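Local structure of leucine aminopeptidase 1 (Caenorhabditis elegans, 2HC9) at residues I247-K252 with T478-Y483; F358-L363 with A474-L479; E383-E388 with R452-D457. The protein removes N-terminal amino acids, preferably leucine, from peptides as a zinc-dependent M17 aminopeptidase, and probably serves as a digestive enzyme. The protein carries 1 engineered substitution. One frame throughout, in Å; residues are numbered along the deposited sequence. Where two conformers were deposited one is given.

Contact 1: residues I247-K252 with T478-Y483; sequences IALVGK and TLLGKY. With ZN (zinc ion), chain C.
I247 and L249, on a strand of the mixed sheet in the M17 catalytic domain, pack against L480 and Y483, where helix 473-480 gives way to a 3-10 turn. I247 supplies the reach: its CG1 is anti to the carbonyl carbon (chi1 -60°), and the extended chi2 sends CD1 out toward both partners. That methyl lies 4.1 Å from CE2 of Y483, approaching the ring obliquely, while I247 CD1 to L480 CD2 is 4.2 Å. L480 uses its other methyl two residues along the strand, with L480 CD1 standing 4.4 Å from CD2 of L249. The 3-10 turn is marked by a backbone hydrogen bond from Y483 N to L480 O of 3.1 Å, and CG of K482 sits over the centre of one face of the Y483 ring. Farther along the same strand the extended K252 carries NZ to a zinc ion at 2.1 Å, beside a water and with D257, D275 and E336 as fellow ligands. No hydrogen bond crosses between the segments, and the 132 Å² they bury comes from hydrocarbon contacts at van der Waals range, which suggests that shape and the exclusion of water, rather than directed bonds, probably keep the helix end against the zinc-bearing strand.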
loop_
_atom_site.group_PDB
_atom_site.type_symbol
_atom_site.label_atom_id
_atom_site.label_comp_id
_atom_site.label_asym_id
_atom_site.label_seq_id
_atom_site.Cartn_x
_atom_site.Cartn_y
_atom_site.Cartn_z
ATOM N N ILE A 247 -27.590 23.053 30.745
ATOM C CA ILE A 247 -26.720 22.903 29.569
ATOM C C ILE A 247 -25.538 22.022 29.960
ATOM O O ILE A 247 -24.931 22.238 31.009
ATOM C CB ILE A 247 -26.211 24.299 29.078
ATOM C CG1 ILE A 247 -27.404 25.202 28.701
ATOM C CG2 ILE A 247 -25.222 24.146 27.925
ATOM C CD1 ILE A 247 -27.083 26.694 28.659
ATOM N N ALA A 248 -25.229 21.012 29.139
ATOM C CA ALA A 248 -24.049 20.171 29.376
ATOM C C ALA A 248 -23.049 20.368 28.255
ATOM O O ALA A 248 -23.422 20.418 27.073
ATOM C CB ALA A 248 -24.434 18.709 29.477
ATOM N N LEU A 249 -21.772 20.485 28.633
ATOM C CA LEU A 249 -20.666 20.524 27.694
ATOM C C LEU A 249 -19.865 19.233 27.863
ATOM O O LEU A 249 -19.103 19.090 28.827
ATOM C CB LEU A 249 -19.739 21.728 27.977
ATOM C CG LEU A 249 -20.451 23.082 27.989
ATOM C CD1 LEU A 249 -19.533 24.202 28.500
ATOM C CD2 LEU A 249 -21.038 23.448 26.600
ATOM N N VAL A 250 -20.049 18.309 26.926
ATOM C CA VAL A 250 -19.423 16.986 27.031
ATOM C C VAL A 250 -18.196 16.992 26.100
ATOM O O VAL A 250 -18.316 17.292 24.921
ATOM C CB VAL A 250 -20.414 15.847 26.650
ATOM C CG1 VAL A 250 -19.797 14.438 26.969
ATOM C CG2 VAL A 250 -21.790 16.014 27.423
ATOM N N GLY A 251 -17.023 16.641 26.631
ATOM C CA GLY A 251 -15.782 16.702 25.861
ATOM C C GLY A 251 -15.066 15.357 25.765
ATOM O O GLY A 251 -14.973 14.609 26.755
ATOM N N LYS A 252 -14.539 15.063 24.566
ATOM C CA LYS A 252 -13.689 13.883 24.336
ATOM C C LYS A 252 -12.286 14.147 24.847
ATOM O O LYS A 252 -11.573 15.023 24.314
ATOM C CB LYS A 252 -13.606 13.554 22.830
ATOM C CG LYS A 252 -12.627 12.383 22.502
ATOM C CD LYS A 252 -12.559 12.129 20.993
ATOM C CE LYS A 252 -11.469 11.067 20.722
ATOM N NZ LYS A 252 -11.330 10.721 19.249
ATOM N N THR A 478 -19.271 33.113 22.855
ATOM C CA THR A 478 -20.210 33.865 22.001
ATOM C C THR A 478 -21.552 33.172 21.947
ATOM O O THR A 478 -22.581 33.837 21.972
ATOM C CB THR A 478 -19.729 34.187 20.534
ATOM O OG1 THR A 478 -19.425 32.986 19.808
ATOM C CG2 THR A 478 -18.525 35.144 20.522
ATOM N N LEU A 479 -21.560 31.845 21.892
ATOM C CA LEU A 479 -22.839 31.111 21.829
ATOM C C LEU A 479 -23.692 31.267 23.103
ATOM O O LEU A 479 -24.922 31.496 23.028
ATOM C CB LEU A 479 -22.595 29.617 21.542
ATOM C CG LEU A 479 -23.862 28.742 21.420
ATOM C CD1 LEU A 479 -24.662 29.184 20.196
ATOM C CD2 LEU A 479 -23.444 27.280 21.278
ATOM N N LEU A 480 -23.041 31.147 24.258
ATOM C CA LEU A 480 -23.743 31.109 25.541
ATOM C C LEU A 480 -23.513 32.377 26.377
ATOM O O LEU A 480 -23.978 32.473 27.515
ATOM C CB LEU A 480 -23.334 29.878 26.346
ATOM C CG LEU A 480 -23.484 28.510 25.645
ATOM C CD1 LEU A 480 -22.942 27.398 26.538
ATOM C CD2 LEU A 480 -24.991 28.269 25.369
ATOM N N GLY A 481 -22.793 33.339 25.810
ATOM C CA GLY A 481 -22.443 34.578 26.527
ATOM C C GLY A 481 -23.618 35.468 26.912
ATOM O O GLY A 481 -23.487 36.306 27.802
ATOM N N LYS A 482 -24.769 35.278 26.278
ATOM C CA LYS A 482 -25.994 36.016 26.668
ATOM C C LYS A 482 -26.425 35.709 28.114
ATOM O O LYS A 482 -27.177 36.464 28.704
ATOM C CB LYS A 482 -27.152 35.722 25.703
ATOM C CG LYS A 482 -27.652 34.272 25.773
ATOM C CD LYS A 482 -28.485 33.893 24.567
ATOM C CE LYS A 482 -29.944 33.789 24.948
ATOM N NZ LYS A 482 -30.777 33.215 23.843
ATOM N N TYR A 483 -25.940 34.601 28.678
ATOM C CA TYR A 483 -26.239 34.238 30.060
ATOM C C TYR A 483 -25.200 34.735 31.071
ATOM O O TYR A 483 -25.310 34.441 32.269
ATOM C CB TYR A 483 -26.375 32.735 30.198
ATOM C CG TYR A 483 -27.400 32.116 29.280
ATOM C CD1 TYR A 483 -28.750 32.473 29.362
ATOM C CD2 TYR A 483 -27.028 31.144 28.356
ATOM C CE1 TYR A 483 -29.713 31.881 28.506
ATOM C CE2 TYR A 483 -27.974 30.546 27.513
ATOM C CZ TYR A 483 -29.307 30.918 27.600
ATOM O OH TYR A 483 -30.237 30.323 26.760
HETATM ZN ZN ZN C . -9.669 9.409 19.110
HETATM O O HOH W 1 -10.065 8.574 17.240
#

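Contact 2: residues F358-L363 with A474-L479; sequences FDMATL and ALFSTL
F476 turns the edge of its ring onto a face of F358 in a T-shaped stack, with centroids 5.2 Å apart and planes at 77°. The atom that leads is CE1 of F476, which hangs over F358 displaced toward the rim and comes to 3.7 Å from F358 CD1. The two rings reach past one another, one from the strand and one from the helix. L479 brings CD2 to 3.7 Å from CZ of F358, oblique to that ring. M360 stays extended until chi3 bends at 71°; its SD meets the edge of the F476 ring, 4.1 Å from CE2, in a Met-aromatic contact. With a glycine in place of F358, the edge of F476 would probably lose the face it rests on and the CD2 methyl of L479 its aromatic neighbour, opening a gap between strand and helix. All four residues are buried and no hydrogen bond joins the segments. The axes of strand 358-361 and helix 474-479 run nearly antiparallel (162°), 12.6 Å apart at their closest, as expected of a helix laid along a strand in the layered alpha/beta fold of the M17 catalytic domain.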
loop_
_atom_site.group_PDB
_atom_site.type_symbol
_atom_site.label_atom_id
_atom_site.label_comp_id
_atom_site.label_asym_id
_atom_site.label_seq_id
_atom_site.Cartn_x
_atom_site.Cartn_y
_atom_site.Cartn_z
ATOM N N PHE A 358 -24.291 19.578 24.416
ATOM C CA PHE A 358 -23.249 19.759 23.401
ATOM C C PHE A 358 -22.190 18.723 23.658
ATOM O O PHE A 358 -21.798 18.503 24.803
ATOM C CB PHE A 358 -22.600 21.155 23.517
ATOM C CG PHE A 358 -23.542 22.289 23.256
ATOM C CD1 PHE A 358 -23.775 22.725 21.950
ATOM C CD2 PHE A 358 -24.143 22.966 24.317
ATOM C CE1 PHE A 358 -24.624 23.806 21.692
ATOM C CE2 PHE A 358 -25.007 24.053 24.083
ATOM C CZ PHE A 358 -25.256 24.465 22.756
ATOM N N ASP A 359 -21.689 18.102 22.599
ATOM C CA ASP A 359 -20.477 17.310 22.748
ATOM C C ASP A 359 -19.481 17.801 21.711
ATOM O O ASP A 359 -19.865 18.152 20.596
ATOM C CB ASP A 359 -20.766 15.785 22.676
ATOM C CG ASP A 359 -20.995 15.288 21.257
ATOM O OD1 ASP A 359 -22.170 15.098 20.865
ATOM O OD2 ASP A 359 -19.993 15.074 20.531
ATOM N N MET A 360 -18.213 17.900 22.096
ATOM C CA MET A 360 -17.207 18.415 21.183
ATOM C C MET A 360 -16.017 17.481 21.253
ATOM O O MET A 360 -15.609 17.058 22.343
ATOM C CB MET A 360 -16.785 19.822 21.600
ATOM C CG MET A 360 -15.811 20.476 20.614
ATOM S SD MET A 360 -15.480 22.244 20.869
ATOM C CE MET A 360 -14.491 22.267 22.399
ATOM N N ALA A 361 -15.452 17.162 20.095
ATOM C CA ALA A 361 -14.473 16.076 20.010
ATOM C C ALA A 361 -13.591 16.268 18.797
ATOM O O ALA A 361 -14.061 16.679 17.744
ATOM C CB ALA A 361 -15.170 14.737 19.896
ATOM N N THR A 362 -12.322 15.888 18.942
ATOM C CA THR A 362 -11.449 15.672 17.782
ATOM C C THR A 362 -11.750 14.260 17.276
ATOM O O THR A 362 -11.048 13.308 17.618
ATOM C CB THR A 362 -9.951 15.788 18.185
ATOM O OG1 THR A 362 -9.705 14.915 19.283
ATOM C CG2 THR A 362 -9.624 17.193 18.624
ATOM N N LEU A 363 -12.831 14.105 16.509
ATOM C CA LEU A 363 -13.435 12.788 16.389
ATOM C C LEU A 363 -12.901 12.002 15.194
ATOM O O LEU A 363 -12.553 10.835 15.331
ATOM C CB LEU A 363 -14.986 12.861 16.369
ATOM C CG LEU A 363 -15.633 11.512 16.738
ATOM C CD1 LEU A 363 -15.322 11.093 18.202
ATOM C CD2 LEU A 363 -17.146 11.608 16.526
ATOM N N ALA A 474 -13.753 30.446 22.688
ATOM C CA ALA A 474 -14.305 31.626 22.004
ATOM C C ALA A 474 -15.695 31.288 21.459
ATOM O O ALA A 474 -16.630 32.060 21.638
ATOM C CB ALA A 474 -13.369 32.119 20.894
ATOM N N LEU A 475 -15.829 30.136 20.804
ATOM C CA LEU A 475 -17.133 29.688 20.275
ATOM C C LEU A 475 -18.217 29.678 21.353
ATOM O O LEU A 475 -19.290 30.252 21.167
ATOM C CB LEU A 475 -17.017 28.256 19.720
ATOM C CG LEU A 475 -18.333 27.724 19.147
ATOM C CD1 LEU A 475 -18.862 28.625 17.973
ATOM C CD2 LEU A 475 -18.098 26.290 18.645
ATOM N N PHE A 476 -17.950 29.018 22.480
ATOM C CA PHE A 476 -18.990 28.902 23.498
ATOM C C PHE A 476 -19.220 30.169 24.301
ATOM O O PHE A 476 -20.300 30.383 24.820
ATOM C CB PHE A 476 -18.788 27.686 24.396
ATOM C CG PHE A 476 -19.161 26.408 23.712
ATOM C CD1 PHE A 476 -20.498 26.048 23.595
ATOM C CD2 PHE A 476 -18.188 25.621 23.100
ATOM C CE1 PHE A 476 -20.873 24.881 22.899
ATOM C CE2 PHE A 476 -18.544 24.442 22.423
ATOM C CZ PHE A 476 -19.893 24.079 22.317
ATOM N N SER A 477 -18.203 31.012 24.381
ATOM C CA SER A 477 -18.391 32.334 24.982
ATOM C C SER A 477 -19.384 33.152 24.183
ATOM O O SER A 477 -20.245 33.797 24.763
ATOM C CB SER A 477 -17.058 33.077 25.061
ATOM O OG SER A 477 -16.289 32.452 26.061
ATOM N N THR A 478 -19.271 33.113 22.855
ATOM C CA THR A 478 -20.210 33.865 22.001
ATOM C C THR A 478 -21.552 33.172 21.947
ATOM O O THR A 478 -22.581 33.837 21.972
ATOM C CB THR A 478 -19.729 34.187 20.534
ATOM O OG1 THR A 478 -19.425 32.986 19.808
ATOM C CG2 THR A 478 -18.525 35.144 20.522
ATOM N N LEU A 479 -21.560 31.845 21.892
ATOM C CA LEU A 479 -22.839 31.111 21.829
ATOM C C LEU A 479 -23.692 31.267 23.103
ATOM O O LEU A 479 -24.922 31.496 23.028
ATOM C CB LEU A 479 -22.595 29.617 21.542
ATOM C CG LEU A 479 -23.862 28.742 21.420
ATOM C CD1 LEU A 479 -24.662 29.184 20.196
ATOM C CD2 LEU A 479 -23.444 27.280 21.278
#

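Contact 3: residues E383-E388 with R452-D457; sequences EQLENE and RWLHLD. With GOL (glycerol), chain K.
L385 overlaps two residues of the neighbouring strand at once, R452 and L454, which lie two positions apart and both direct CB toward the helix. CG of L385 is 4.0 Å from CD1 of L454, and its CD2 branch comes within 4.1 Å of CB of R452. The placement follows from a first torsion with CG anti to the backbone N (chi1 -177°), which sends the isobutyl group from helix 383-396 down onto the sheet. Beyond L385, F358 of strand 356-361 touches both leucines and continues the hydrophobic layer. This is helix-on-sheet packing within the catalytic domain: strand 452-457 runs parallel to 356-361 on one side and antiparallel to 376-380 on the other, and the helix packs on one face of the sheet. At its R452 end the contact becomes polar. E388 and R452 carry opposite charges, but E388 OE1 and R452 NH1 are 4.5 Å apart, too far for a salt bridge, and a glycerol, probably from the crystallisation liquor, spans them. R452 NH1 donates to glycerol O1 at 2.6 Å (146° at the hydrogen), and NH2 donates more straightly to O3 at 2.7 Å (159°); the bend of the arginine at chi3 helps to turn the guanidinium toward it. On the far side, glycerol O2 gives a hydrogen bond of 2.9 Å to E388 OE2. NH2 of R452 also bonds T356 OG1, a protein partner that helps fix the group's rotation. On the helix, E386 forms a salt bridge through OE2 with R83 of a neighbouring subunit.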
loop_
_atom_site.group_PDB
_atom_site.type_symbol
_atom_site.label_atom_id
_atom_site.label_comp_id
_atom_site.label_asym_id
_atom_site.label_seq_id
_atom_site.Cartn_x
_atom_site.Cartn_y
_atom_site.Cartn_z
ATOM N N GLU A 383 -32.633 22.676 14.173
ATOM C CA GLU A 383 -32.250 23.609 13.107
ATOM C C GLU A 383 -31.887 25.016 13.587
ATOM O O GLU A 383 -30.914 25.632 13.107
ATOM C CB GLU A 383 -33.355 23.681 12.045
ATOM C CG GLU A 383 -32.908 24.433 10.800
ATOM C CD GLU A 383 -33.989 24.498 9.709
ATOM O OE1 GLU A 383 -35.052 23.864 9.837
ATOM O OE2 GLU A 383 -33.768 25.198 8.723
ATOM N N GLN A 384 -32.668 25.539 14.531
ATOM C CA GLN A 384 -32.376 26.866 15.073
ATOM C C GLN A 384 -31.012 26.891 15.772
ATOM O O GLN A 384 -30.249 27.855 15.619
ATOM C CB GLN A 384 -33.456 27.281 16.058
ATOM C CG GLN A 384 -34.741 27.714 15.382
ATOM C CD GLN A 384 -35.843 27.950 16.391
ATOM O OE1 GLN A 384 -35.908 29.006 17.019
ATOM N NE2 GLN A 384 -36.705 26.958 16.567
ATOM N N LEU A 385 -30.713 25.838 16.529
ATOM C CA LEU A 385 -29.398 25.763 17.201
ATOM C C LEU A 385 -28.266 25.683 16.152
ATOM O O LEU A 385 -27.186 26.274 16.329
ATOM C CB LEU A 385 -29.367 24.592 18.178
ATOM C CG LEU A 385 -28.083 24.411 19.015
ATOM C CD1 LEU A 385 -27.755 25.703 19.752
ATOM C CD2 LEU A 385 -28.290 23.251 20.000
ATOM N N GLU A 386 -28.507 24.953 15.060
ATOM C CA GLU A 386 -27.551 24.893 13.972
ATOM C C GLU A 386 -27.224 26.301 13.447
ATOM O O GLU A 386 -26.060 26.688 13.355
ATOM C CB GLU A 386 -28.055 23.990 12.826
ATOM C CG GLU A 386 -27.022 23.821 11.726
ATOM C CD GLU A 386 -27.568 23.012 10.547
ATOM O OE1 GLU A 386 -27.923 23.611 9.513
ATOM O OE2 GLU A 386 -27.664 21.793 10.670
ATOM N N ASN A 387 -28.250 27.075 13.106
ATOM C CA ASN A 387 -28.045 28.467 12.692
ATOM C C ASN A 387 -27.345 29.293 13.755
ATOM O O ASN A 387 -26.456 30.081 13.445
ATOM C CB ASN A 387 -29.385 29.114 12.311
ATOM C CG ASN A 387 -30.009 28.455 11.095
ATOM O OD1 ASN A 387 -29.307 27.998 10.194
ATOM N ND2 ASN A 387 -31.326 28.403 11.070
ATOM N N GLU A 388 -27.731 29.096 15.007
ATOM C CA GLU A 388 -27.171 29.905 16.085
ATOM C C GLU A 388 -25.670 29.620 16.301
ATOM O O GLU A 388 -24.907 30.534 16.599
ATOM C CB GLU A 388 -27.932 29.641 17.371
ATOM C CG GLU A 388 -27.613 30.631 18.452
ATOM C CD GLU A 388 -28.327 30.309 19.742
ATOM O OE1 GLU A 388 -29.159 29.368 19.734
ATOM O OE2 GLU A 388 -28.063 31.007 20.745
ATOM N N ARG A 452 -32.387 19.387 23.001
ATOM C CA ARG A 452 -31.504 19.845 21.928
ATOM C C ARG A 452 -30.136 19.194 22.120
ATOM O O ARG A 452 -29.558 19.269 23.200
ATOM C CB ARG A 452 -31.383 21.376 21.945
ATOM C CG ARG A 452 -32.740 22.066 21.612
ATOM C CD ARG A 452 -32.608 23.577 21.546
ATOM N NE ARG A 452 -32.058 24.089 22.805
ATOM C CZ ARG A 452 -31.465 25.268 22.942
ATOM N NH1 ARG A 452 -31.354 26.083 21.892
ATOM N NH2 ARG A 452 -30.984 25.633 24.142
ATOM N N TRP A 453 -29.651 18.527 21.070
ATOM C CA TRP A 453 -28.372 17.836 21.103
ATOM C C TRP A 453 -27.567 18.333 19.919
ATOM O O TRP A 453 -28.062 18.358 18.791
ATOM C CB TRP A 453 -28.556 16.296 21.018
ATOM C CG TRP A 453 -27.239 15.576 20.696
ATOM C CD1 TRP A 453 -26.049 15.683 21.372
ATOM C CD2 TRP A 453 -27.000 14.678 19.604
ATOM N NE1 TRP A 453 -25.073 14.908 20.754
ATOM C CE2 TRP A 453 -25.645 14.266 19.680
ATOM C CE3 TRP A 453 -27.806 14.177 18.565
ATOM C CZ2 TRP A 453 -25.077 13.395 18.744
ATOM C CZ3 TRP A 453 -27.237 13.301 17.644
ATOM C CH2 TRP A 453 -25.895 12.913 17.744
ATOM N N LEU A 454 -26.316 18.720 20.168
ATOM C CA LEU A 454 -25.432 19.138 19.104
ATOM C C LEU A 454 -24.072 18.484 19.300
ATOM O O LEU A 454 -23.444 18.615 20.365
ATOM C CB LEU A 454 -25.300 20.668 19.050
ATOM C CG LEU A 454 -24.481 21.215 17.878
ATOM C CD1 LEU A 454 -25.081 22.516 17.260
ATOM C CD2 LEU A 454 -22.957 21.385 18.227
ATOM N N HIS A 455 -23.618 17.808 18.250
ATOM C CA HIS A 455 -22.290 17.176 18.218
ATOM C C HIS A 455 -21.371 18.034 17.335
ATOM O O HIS A 455 -21.778 18.470 16.260
ATOM C CB HIS A 455 -22.456 15.765 17.608
ATOM C CG HIS A 455 -21.174 15.188 17.090
ATOM N ND1 HIS A 455 -20.130 14.841 17.924
ATOM C CD2 HIS A 455 -20.766 14.902 15.827
ATOM C CE1 HIS A 455 -19.129 14.375 17.195
ATOM N NE2 HIS A 455 -19.487 14.404 15.918
ATOM N N LEU A 456 -20.141 18.302 17.793
ATOM C CA LEU A 456 -19.255 19.197 17.069
ATOM C C LEU A 456 -17.906 18.483 16.920
ATOM O O LEU A 456 -17.233 18.210 17.919
ATOM C CB LEU A 456 -19.073 20.523 17.853
ATOM C CG LEU A 456 -18.201 21.592 17.158
ATOM C CD1 LEU A 456 -18.819 22.046 15.821
ATOM C CD2 LEU A 456 -18.008 22.790 18.086
ATOM N N ASP A 457 -17.509 18.202 15.684
ATOM C CA ASP A 457 -16.235 17.524 15.394
ATOM C C ASP A 457 -15.186 18.573 15.007
ATOM O O ASP A 457 -15.331 19.300 14.006
ATOM C CB ASP A 457 -16.463 16.533 14.233
ATOM C CG ASP A 457 -15.291 15.562 14.000
ATOM O OD1 ASP A 457 -14.143 15.762 14.457
ATOM O OD2 ASP A 457 -15.537 14.545 13.311
HETATM C C1 GOL K . -29.693 28.833 22.701
HETATM O O1 GOL K . -29.482 27.929 21.655
HETATM C C2 GOL K . -28.357 28.874 23.395
HETATM O O2 GOL K . -27.972 30.225 23.523
HETATM C C3 GOL K . -28.498 28.152 24.730
HETATM O O3 GOL K . -29.854 27.941 25.053
#

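In the fold
Of these segments, the chain reaches I247-K252 on strand 246-254 first, and then F358-L363 on strand 356-361, its parallel neighbour, where V250 N lies 2.8 Å from F358 O. Helix 383-396 and strand 452-457 follow, so contact 3 closes a loop of 63 intervening residues. Helix 473-480 comes last and completes contacts 2 and 1, which share T478 and L479; contact 3 nests inside the loops closed by contacts 2 and 1, which begin on different strands and end on the same helix. Strand 452-457 flanks 356-361, with D359 O 2.8 Å from L456 N. L479 CD1 packs 3.7 Å from E388 CG, joining the two helices above this shared sheet.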